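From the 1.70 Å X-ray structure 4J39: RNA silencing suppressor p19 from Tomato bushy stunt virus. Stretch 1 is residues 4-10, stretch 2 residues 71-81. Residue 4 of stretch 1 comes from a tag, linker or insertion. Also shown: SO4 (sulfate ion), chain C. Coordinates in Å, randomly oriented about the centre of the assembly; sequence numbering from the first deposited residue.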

# COMPACT_ATOMS: atom_id res chain seq x y z
N MET A 4 -3.41 -25.33 9.78
CA MET A 4 -2.34 -24.28 9.52
C MET A 4 -2.23 -23.19 10.65
O MET A 4 -3.23 -22.84 11.23
CB MET A 4 -2.66 -23.62 8.18
CG MET A 4 -2.37 -24.51 6.99
SD MET A 4 -2.28 -23.57 5.49
CE MET A 4 -3.95 -22.83 5.58
N THR A 5 -1.02 -22.73 11.01
CA THR A 5 -0.82 -21.68 12.05
C THR A 5 -1.02 -20.28 11.38
O THR A 5 -0.40 -19.92 10.38
CB THR A 5 0.56 -21.74 12.75
OG1 THR A 5 0.59 -22.77 13.77
CG2 THR A 5 0.87 -20.42 13.48
N SER A 6 -1.94 -19.54 11.93
CA SER A 6 -2.29 -18.26 11.34
C SER A 6 -1.29 -17.18 11.75
O SER A 6 -0.89 -17.19 12.89
CB SER A 6 -3.61 -17.84 11.97
OG SER A 6 -4.12 -16.68 11.34
N PRO A 7 -1.08 -16.13 10.92
CA PRO A 7 -0.37 -14.92 11.41
C PRO A 7 -1.17 -14.06 12.34
O PRO A 7 -0.59 -13.12 12.99
CB PRO A 7 -0.02 -14.21 10.10
CG PRO A 7 -1.09 -14.53 9.28
CD PRO A 7 -1.53 -15.91 9.53
N PHE A 8 -2.47 -14.32 12.45
CA PHE A 8 -3.40 -13.50 13.23
C PHE A 8 -3.49 -13.95 14.69
O PHE A 8 -3.44 -15.17 15.01
CB PHE A 8 -4.76 -13.38 12.57
CG PHE A 8 -4.71 -12.71 11.26
CD1 PHE A 8 -4.90 -13.45 10.09
CD2 PHE A 8 -4.51 -11.36 11.10
CE1 PHE A 8 -4.86 -12.87 8.89
CE2 PHE A 8 -4.38 -10.78 9.92
CZ PHE A 8 -4.64 -11.52 8.74
N LYS A 9 -3.62 -12.99 15.60
CA LYS A 9 -3.74 -13.17 17.04
C LYS A 9 -5.14 -12.94 17.64
O LYS A 9 -5.44 -13.13 18.81
CB LYS A 9 -2.74 -12.24 17.72
CG LYS A 9 -1.32 -12.28 17.21
CD LYS A 9 -0.38 -11.44 18.02
CE LYS A 9 -0.18 -11.84 19.52
NZ LYS A 9 0.69 -10.81 20.19
N LEU A 10 -6.10 -12.57 16.79
CA LEU A 10 -7.45 -12.38 17.19
C LEU A 10 -8.34 -13.15 16.17
O LEU A 10 -7.98 -13.27 15.02
CB LEU A 10 -7.80 -10.89 17.06
CG LEU A 10 -7.18 -9.84 17.96
CD1 LEU A 10 -7.68 -8.47 17.61
CD2 LEU A 10 -7.34 -10.19 19.50
N ASP A 71 6.42 -10.64 14.80
CA ASP A 71 6.69 -12.01 15.28
C ASP A 71 5.62 -13.03 14.85
O ASP A 71 5.95 -14.16 14.38
CB ASP A 71 6.85 -12.07 16.77
CG ASP A 71 8.19 -11.42 17.27
OD1 ASP A 71 8.27 -11.32 18.51
OD2 ASP A 71 9.10 -11.10 16.47
N SER A 72 4.33 -12.71 15.04
CA SER A 72 3.21 -13.65 14.64
C SER A 72 3.28 -13.84 13.14
O SER A 72 3.09 -14.98 12.62
CB SER A 72 1.85 -13.23 15.11
OG SER A 72 1.34 -12.12 14.35
N VAL A 73 3.59 -12.79 12.34
CA VAL A 73 3.67 -12.96 10.92
C VAL A 73 4.89 -13.86 10.53
O VAL A 73 4.80 -14.77 9.64
CB VAL A 73 3.69 -11.61 10.11
CG1 VAL A 73 4.24 -11.80 8.70
CG2 VAL A 73 2.32 -10.96 10.30
N ASN A 74 6.03 -13.64 11.19
CA ASN A 74 7.19 -14.45 10.85
C ASN A 74 6.98 -15.94 11.25
O ASN A 74 7.44 -16.84 10.55
CB ASN A 74 8.37 -13.97 11.60
CG ASN A 74 9.61 -14.54 11.05
OD1 ASN A 74 9.99 -14.26 9.89
ND2 ASN A 74 10.23 -15.44 11.83
N TYR A 75 6.33 -16.19 12.37
CA TYR A 75 6.11 -17.57 12.79
C TYR A 75 5.22 -18.24 11.72
O TYR A 75 5.53 -19.36 11.16
CB TYR A 75 5.48 -17.60 14.15
CG TYR A 75 5.29 -19.04 14.50
CD1 TYR A 75 6.44 -19.90 14.54
CD2 TYR A 75 4.01 -19.58 14.67
CE1 TYR A 75 6.28 -21.27 14.80
CE2 TYR A 75 3.85 -20.96 14.98
CZ TYR A 75 4.99 -21.81 14.99
OH TYR A 75 4.81 -23.18 15.28
N ALA A 76 4.13 -17.60 11.38
CA ALA A 76 3.26 -18.16 10.35
C ALA A 76 3.92 -18.34 9.01
O ALA A 76 3.74 -19.40 8.30
CB ALA A 76 1.95 -17.19 10.19
N ALA A 77 4.65 -17.37 8.55
CA ALA A 77 5.26 -17.36 7.26
C ALA A 77 6.46 -18.39 7.16
O ALA A 77 6.65 -18.96 6.09
CB ALA A 77 5.84 -15.99 6.94
N SER A 78 7.14 -18.61 8.24
CA SER A 78 8.39 -19.49 8.26
C SER A 78 8.06 -20.97 7.91
O SER A 78 8.93 -21.71 7.51
CB SER A 78 9.21 -19.33 9.53
OG SER A 78 8.51 -19.74 10.66
N ARG A 79 6.80 -21.34 8.08
CA ARG A 79 6.30 -22.67 7.69
C ARG A 79 6.45 -22.95 6.20
O ARG A 79 6.50 -24.13 5.75
CB ARG A 79 4.84 -22.70 8.10
CG ARG A 79 4.06 -23.96 7.72
CD ARG A 79 4.79 -25.16 8.27
NE ARG A 79 4.06 -26.36 7.96
CZ ARG A 79 4.14 -26.93 6.73
NH1 ARG A 79 4.90 -26.44 5.79
NH2 ARG A 79 3.45 -28.05 6.53
N PHE A 80 6.39 -21.89 5.43
CA PHE A 80 6.35 -21.96 3.99
C PHE A 80 7.70 -21.69 3.32
O PHE A 80 7.79 -21.68 2.10
CB PHE A 80 5.33 -20.99 3.45
CG PHE A 80 3.95 -21.24 3.94
CD1 PHE A 80 3.14 -22.24 3.36
CD2 PHE A 80 3.44 -20.53 5.01
CE1 PHE A 80 1.85 -22.48 3.84
CE2 PHE A 80 2.17 -20.76 5.47
CZ PHE A 80 1.36 -21.73 4.89
N PHE A 81 8.71 -21.42 4.14
CA PHE A 81 10.02 -21.02 3.66
C PHE A 81 10.93 -22.24 3.35
O PHE A 81 10.70 -23.36 3.77
CB PHE A 81 10.77 -20.11 4.67
CG PHE A 81 10.14 -18.72 4.85
CD1 PHE A 81 9.17 -18.27 3.96
CD2 PHE A 81 10.55 -17.87 5.90
CE1 PHE A 81 8.60 -17.02 4.10
CE2 PHE A 81 9.95 -16.58 6.03
CZ PHE A 81 9.02 -16.19 5.13
S SO4 C . -6.96 -18.72 10.17
O1 SO4 C . -6.27 -17.39 9.91
O2 SO4 C . -5.99 -19.81 9.82
O3 SO4 C . -8.10 -18.81 9.35
O4 SO4 C . -7.27 -18.74 11.54
O HOH W 1 1.66 -21.25 8.93
O HOH W 2 2.83 -24.63 14.64
O HOH W 3 1.68 -16.87 14.09

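A segment with no regular secondary structure, residues 4-10, lies against a helix that begins earlier in the chain and carries Ser72, Val73, Tyr75 and Ala76, and the two stretches together bury 370 Å² of surface. The closest CA atoms are those of Pro7 and Val73, 4.5 Å apart.

The one direct hydrogen bond between the stretches is donated by Ser72 OG to Pro7 O, at 2.6 Å. Ser72 points its CA-to-CB bond toward the segment, and its p rotamer (chi1 74°) sets the hydroxyl beside the carbonyl. Serine suits the site because its polar group sits one carbon from the backbone and can reach a nearby main-chain acceptor without holding the chains apart.

Apolar packing centres on Pro7 and Ala76, both buried. Ala76 CB is 3.3 Å from Pro7 N and 3.6 Å from Pro7 CB, and it also lies 3.6 Å from Thr5 O. A methyl group fills this space while letting the segment's backbone come down almost onto the helix. Proline adds a compact apolar ring, and having no N-H, it leaves no backbone donor unsatisfied where its nitrogen meets that methyl. On the same residue, Pro7 CB packs 4.0 Å from Val73 CG2.

More exposed side chains extend the contact. Thr5 CG2 lies 3.4 Å from Tyr75 CE2, approaching the ring obliquely; Tyr75 starts out sideways, but its t rotamer brings the end of the side chain nearer the segment. Met4, a residue from the expression tag, places SD 4.1 Å from Phe80 CZ, at the edge of the ring. Phe80 belongs to the type I turn from Ser78 to Phe81, and its ring likewise reaches nearer than its CA-to-CB direction suggests.

Three waters bridge polar atoms that do not meet directly. Water 1 donates to Thr5 O (2.8 Å) and to Ala76 O (2.9 Å); water 3 donates to Ser6 O (2.9 Å) and to Ser72 O (2.8 Å). The oxygen of water 2 links side chains, 3.0 Å from Thr5 OG1 and 2.5 Å from Tyr75 OH. Threonine and tyrosine suit this exposed margin because each combines apolar surface with a hydroxyl.

Ser6 points away from the helix. Ser6 OG accepts a hydrogen bond from Phe8 N (3.1 Å), bracing the segment around Pro7, and donates one to sulfate O1 (2.7 Å), an ion probably from the crystallisation liquor. Phe8 also points away, while the CA-to-CB bond of Pro7, between them, runs sideways and its CB packs against Ala76 and Val73.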